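Local atomic coordinates of alpha-toxin (Clostridium novyi, PDB entry 2VK9), a protein that is a large clostridial toxin, represented here by its catalytic domain, which belongs to the GT-A class of glycosyltransferase folds. Residues N99-W104 / G279-L285; S267-R271 / N386-I390. All blocks are in the same frame, centred on the assembly; numbering follows the deposited sequence.

Interaction 1: N99-W104 / G279-L285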
# COMPACT_ATOMS: atom_id res chain seq x y z
N ASN A 99 4.65 17.82 -6.83
CA ASN A 99 4.30 17.68 -5.45
C ASN A 99 4.96 16.44 -4.93
O ASN A 99 4.90 15.40 -5.58
CB ASN A 99 2.80 17.56 -5.31
CG ASN A 99 2.09 18.81 -5.75
OD1 ASN A 99 2.51 19.93 -5.41
ND2 ASN A 99 1.01 18.65 -6.50
N LEU A 100 5.60 16.55 -3.78
CA LEU A 100 6.12 15.38 -3.10
C LEU A 100 5.48 15.32 -1.73
O LEU A 100 5.56 16.27 -0.96
CB LEU A 100 7.64 15.47 -2.98
CG LEU A 100 8.41 14.41 -2.18
CD1 LEU A 100 8.21 13.04 -2.77
CD2 LEU A 100 9.88 14.77 -2.15
N SER A 101 4.82 14.21 -1.43
CA SER A 101 4.06 14.14 -0.18
C SER A 101 4.52 13.01 0.70
O SER A 101 4.84 11.93 0.22
CB SER A 101 2.58 13.99 -0.46
OG SER A 101 2.08 15.14 -1.12
N PHE A 102 4.56 13.27 2.00
CA PHE A 102 4.84 12.25 3.00
C PHE A 102 3.72 12.30 4.01
O PHE A 102 3.05 13.32 4.14
CB PHE A 102 6.17 12.52 3.70
CG PHE A 102 7.35 12.56 2.78
CD1 PHE A 102 7.73 13.74 2.18
CD2 PHE A 102 8.08 11.42 2.53
CE1 PHE A 102 8.83 13.78 1.32
CE2 PHE A 102 9.18 11.44 1.68
CZ PHE A 102 9.55 12.63 1.07
N ILE A 103 3.50 11.20 4.71
CA ILE A 103 2.51 11.15 5.78
C ILE A 103 3.17 10.62 7.03
O ILE A 103 3.93 9.65 6.96
CB ILE A 103 1.38 10.16 5.44
CG1 ILE A 103 0.61 10.62 4.21
CG2 ILE A 103 0.46 9.94 6.66
CD1 ILE A 103 -0.33 9.57 3.71
N TRP A 104 2.91 11.25 8.17
CA TRP A 104 3.21 10.63 9.45
C TRP A 104 2.08 10.90 10.42
O TRP A 104 1.97 12.01 10.91
CB TRP A 104 4.56 11.08 10.04
CG TRP A 104 4.88 10.25 11.23
CD1 TRP A 104 4.63 10.55 12.54
CD2 TRP A 104 5.41 8.91 11.23
NE1 TRP A 104 5.00 9.52 13.35
CE2 TRP A 104 5.48 8.49 12.58
CE3 TRP A 104 5.85 8.04 10.23
CZ2 TRP A 104 5.98 7.23 12.95
CZ3 TRP A 104 6.34 6.79 10.60
CH2 TRP A 104 6.41 6.40 11.95
N GLY A 279 -2.03 15.13 -6.56
CA GLY A 279 -1.24 14.37 -7.52
C GLY A 279 0.24 14.50 -7.20
O GLY A 279 0.61 15.11 -6.20
N GLY A 280 1.08 13.95 -8.07
CA GLY A 280 2.52 14.01 -7.91
C GLY A 280 3.08 12.71 -7.36
O GLY A 280 2.62 11.62 -7.70
N VAL A 281 4.09 12.84 -6.50
CA VAL A 281 4.77 11.71 -5.92
C VAL A 281 4.34 11.56 -4.48
O VAL A 281 4.26 12.56 -3.75
CB VAL A 281 6.30 11.92 -5.93
CG1 VAL A 281 7.02 10.69 -5.42
CG2 VAL A 281 6.77 12.30 -7.32
N TYR A 282 4.05 10.34 -4.07
CA TYR A 282 3.93 10.02 -2.65
C TYR A 282 5.10 9.15 -2.27
O TYR A 282 5.43 8.21 -2.97
CB TYR A 282 2.64 9.28 -2.31
CG TYR A 282 2.75 8.65 -0.94
CD1 TYR A 282 2.58 9.41 0.21
CD2 TYR A 282 3.10 7.30 -0.80
CE1 TYR A 282 2.72 8.84 1.48
CE2 TYR A 282 3.25 6.72 0.46
CZ TYR A 282 3.06 7.50 1.60
OH TYR A 282 3.21 6.94 2.84
N CYS A 283 5.71 9.44 -1.13
CA CYS A 283 6.82 8.63 -0.66
C CYS A 283 6.71 8.28 0.81
O CYS A 283 6.22 9.05 1.63
CB CYS A 283 8.14 9.32 -0.94
SG CYS A 283 9.56 8.26 -0.64
N ASP A 284 7.18 7.08 1.13
CA ASP A 284 7.30 6.60 2.48
C ASP A 284 8.54 7.22 3.10
O ASP A 284 9.59 7.32 2.45
CB ASP A 284 7.47 5.09 2.43
CG ASP A 284 6.91 4.40 3.65
OD1 ASP A 284 7.64 4.33 4.68
OD2 ASP A 284 5.75 3.90 3.55
N LEU A 285 8.43 7.66 4.36
CA LEU A 285 9.57 8.25 5.08
C LEU A 285 10.78 7.30 5.33
O LEU A 285 11.83 7.74 5.80
CB LEU A 285 9.11 8.91 6.37
CG LEU A 285 8.57 10.32 6.20
CD1 LEU A 285 7.60 10.70 7.32
CD2 LEU A 285 9.71 11.32 6.11
O HOH W 1 1.88 14.34 -3.71
O HOH W 2 4.84 9.01 3.92

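Interaction 2: S267-R271 / N386-I390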
# COMPACT_ATOMS: atom_id res chain seq x y z
N SER A 267 -2.97 5.21 6.90
CA SER A 267 -2.04 5.93 6.05
C SER A 267 -2.09 5.42 4.61
O SER A 267 -1.64 6.09 3.69
CB SER A 267 -0.62 5.81 6.63
OG SER A 267 0.36 6.34 5.75
N ASP A 268 -2.63 4.22 4.42
CA ASP A 268 -2.85 3.68 3.09
C ASP A 268 -4.02 4.39 2.45
O ASP A 268 -4.00 4.70 1.27
CB ASP A 268 -3.15 2.19 3.16
CG ASP A 268 -1.90 1.33 3.25
OD1 ASP A 268 -0.76 1.87 3.11
OD2 ASP A 268 -2.06 0.09 3.46
N ILE A 269 -5.04 4.63 3.25
CA ILE A 269 -6.20 5.37 2.78
C ILE A 269 -5.81 6.82 2.46
O ILE A 269 -6.03 7.31 1.35
CB ILE A 269 -7.37 5.27 3.80
CG1 ILE A 269 -7.71 3.79 4.00
CG2 ILE A 269 -8.59 6.06 3.34
CD1 ILE A 269 -8.59 3.54 5.17
N LEU A 270 -5.17 7.48 3.42
CA LEU A 270 -4.83 8.89 3.30
C LEU A 270 -3.98 9.15 2.05
O LEU A 270 -4.22 10.10 1.31
CB LEU A 270 -4.16 9.38 4.58
CG LEU A 270 -3.89 10.87 4.78
CD1 LEU A 270 -5.15 11.69 4.55
CD2 LEU A 270 -3.35 11.11 6.18
N ARG A 271 -3.00 8.27 1.83
CA ARG A 271 -2.16 8.23 0.63
C ARG A 271 -2.94 8.50 -0.65
O ARG A 271 -2.57 9.33 -1.49
CB ARG A 271 -1.65 6.81 0.55
CG ARG A 271 -0.37 6.57 -0.16
CD ARG A 271 0.11 5.18 0.24
NE ARG A 271 0.18 5.10 1.69
CZ ARG A 271 1.12 4.44 2.36
NH1 ARG A 271 2.09 3.78 1.73
NH2 ARG A 271 1.07 4.45 3.68
N ASN A 386 3.27 -0.10 -2.11
CA ASN A 386 2.62 1.21 -2.11
C ASN A 386 3.41 2.27 -1.34
O ASN A 386 2.85 3.28 -0.89
CB ASN A 386 1.17 1.09 -1.63
CG ASN A 386 1.06 0.75 -0.15
OD1 ASN A 386 1.94 0.08 0.40
ND2 ASN A 386 -0.03 1.18 0.48
N ALA A 387 4.71 2.04 -1.21
CA ALA A 387 5.62 2.95 -0.51
C ALA A 387 6.06 4.14 -1.36
O ALA A 387 6.53 5.15 -0.83
CB ALA A 387 6.81 2.20 -0.01
N PHE A 388 5.94 4.00 -2.68
CA PHE A 388 6.32 5.04 -3.63
C PHE A 388 5.35 5.00 -4.80
O PHE A 388 5.31 4.01 -5.54
CB PHE A 388 7.75 4.82 -4.11
CG PHE A 388 8.34 5.97 -4.88
CD1 PHE A 388 8.97 7.02 -4.22
CD2 PHE A 388 8.32 5.98 -6.26
CE1 PHE A 388 9.54 8.07 -4.93
CE2 PHE A 388 8.89 7.03 -6.97
CZ PHE A 388 9.49 8.07 -6.30
N ILE A 389 4.56 6.06 -4.95
CA ILE A 389 3.50 6.13 -5.95
C ILE A 389 3.60 7.44 -6.71
O ILE A 389 3.71 8.51 -6.10
CB ILE A 389 2.11 6.11 -5.29
CG1 ILE A 389 1.99 4.99 -4.25
CG2 ILE A 389 1.01 6.01 -6.34
CD1 ILE A 389 0.77 5.15 -3.34
N ILE A 390 3.56 7.37 -8.03
CA ILE A 390 3.53 8.58 -8.84
C ILE A 390 2.27 8.57 -9.67
O ILE A 390 2.02 7.61 -10.39
CB ILE A 390 4.73 8.70 -9.77
CG1 ILE A 390 6.04 8.70 -8.98
CG2 ILE A 390 4.62 9.96 -10.61
CD1 ILE A 390 7.25 8.41 -9.82

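Interaction 1: N99-W104 / G279-L285
Two neighbouring parallel strands, 99-103 and 280-283, meet here in the middle of a sheet, and most backbone groups facing across the pair find a partner. Val281 N donates to Asn99 O (2.8 Å), Ser101 N to Val281 O (2.9 Å) and Cys283 N to Ser101 O (3.0 Å), the alternating pattern of parallel pairing. Beyond the last direct bond the chains diverge, and water 2 bridges the backbones: it accepts from Ile103 N (2.7 Å), donates to Cys283 O (2.7 Å) and hydrogen-bonds Tyr282 OH (2.8 Å). Water 1 instead joins a side chain to carbonyls beside intact pairing, accepting from Ser101 OG (2.7 Å) and donating to Gly279 O (2.9 Å) and Val281 O (3.0 Å); Val281 O thus accepts from both Ser101 N and water. Weak bonds serve Asn99 OD1 (from Arg130 NH1), Asn99 ND2 (to Tyr278 O) and Trp104 NE1 (to Pro108 O). Glycine suits position 280 because a CB there would clash with Asn99 O.

Apolar side chains seal the pair. Leu100 CD1 lies 3.7 Å from Val281 CG1, Ile103 CD1 3.8 Å from Tyr282 CE1, and Phe102 CE2 3.5 Å from Cys283 CB, the sulfur standing obliquely beside the ring. Leu285 CG lies 3.9 Å from Phe102 CD2, and Leu285 CD1 4.1 Å from Trp104 CB.

Strand 99-103 also pairs with strand 128-133, through Leu100 and Phe102, and just past its end through Trp104. Phe102 meets the rings of Tyr117 and Trp120 from helix 111-123. Helix 263-278 packs on the face bearing Ser101, Ile103 and Tyr282, while strand 280-283 pairs antiparallel with 382-391.

Interaction 2: S267-R271 / N386-I390
Polar chemistry dominates the meeting of helix 263-278 with the corner at 386-388 of strand 382-391. Two hydrogen bonds span the gap. Arg271 NH1 donates to the backbone carbonyl Asn386 O (2.8 Å), and Asn386 ND2 gives a weak bond to Asp268 OD1 (2.8 Å). Asparagine suits the corner because its side-chain ND2, lying over one face of the guanidinium, is a neutral donor for the carboxylate.

Within the helix, Arg271 is held by its preceding turn: NE donates to Ser267 O (2.9 Å) and NH2 to Ser267 OG (2.9 Å). The charge interaction is less directional. Asp268 OD1 sits 3.2 Å from Arg271 NH2 but well out of the guanidinium plane, so this salt bridge is purely electrostatic; the other carboxylate oxygen, OD2, is hydrogen-bonded to Ser475.

Apolar contact is slight but apt: the aliphatic part of Arg271 meets Ile389, CD to CD1 at 3.6 Å, and Tyr480 of helix 477-488 touches Arg271, Asn386 and Ile389.

Burying a guanidinium and a carboxylate is costly unless they are answered. Here they compensate each other and share Asn386, which implies a contact held mainly by polar interactions: one well-formed hydrogen bond, one weak one and charge attraction.

In the fold
Interactions 1 and 2 lie side by side in the GT-A-class catalytic domain, their centres about 8 Å apart. Along the chain their segments alternate, 99-104, 267-271, 279-285, then 386-390, so the two contacts interlock distant parts of the sequence. Helix 263-278 packs on the sheet face bearing Tyr282, with Arg271 CZ 3.3 Å from Tyr282 OH, and the chain then enters strand 280-283 through Gly279. That strand belongs to interaction 1 yet borders both partners of interaction 2: it follows the helix and pairs with 382-391, where Tyr282 N probably hydrogen-bonds Ile389 O (2.8 Å) and Asp284 N Ala387 O (2.8 Å). Sheet pairing and helix-to-sheet packing thus form one continuous buried core.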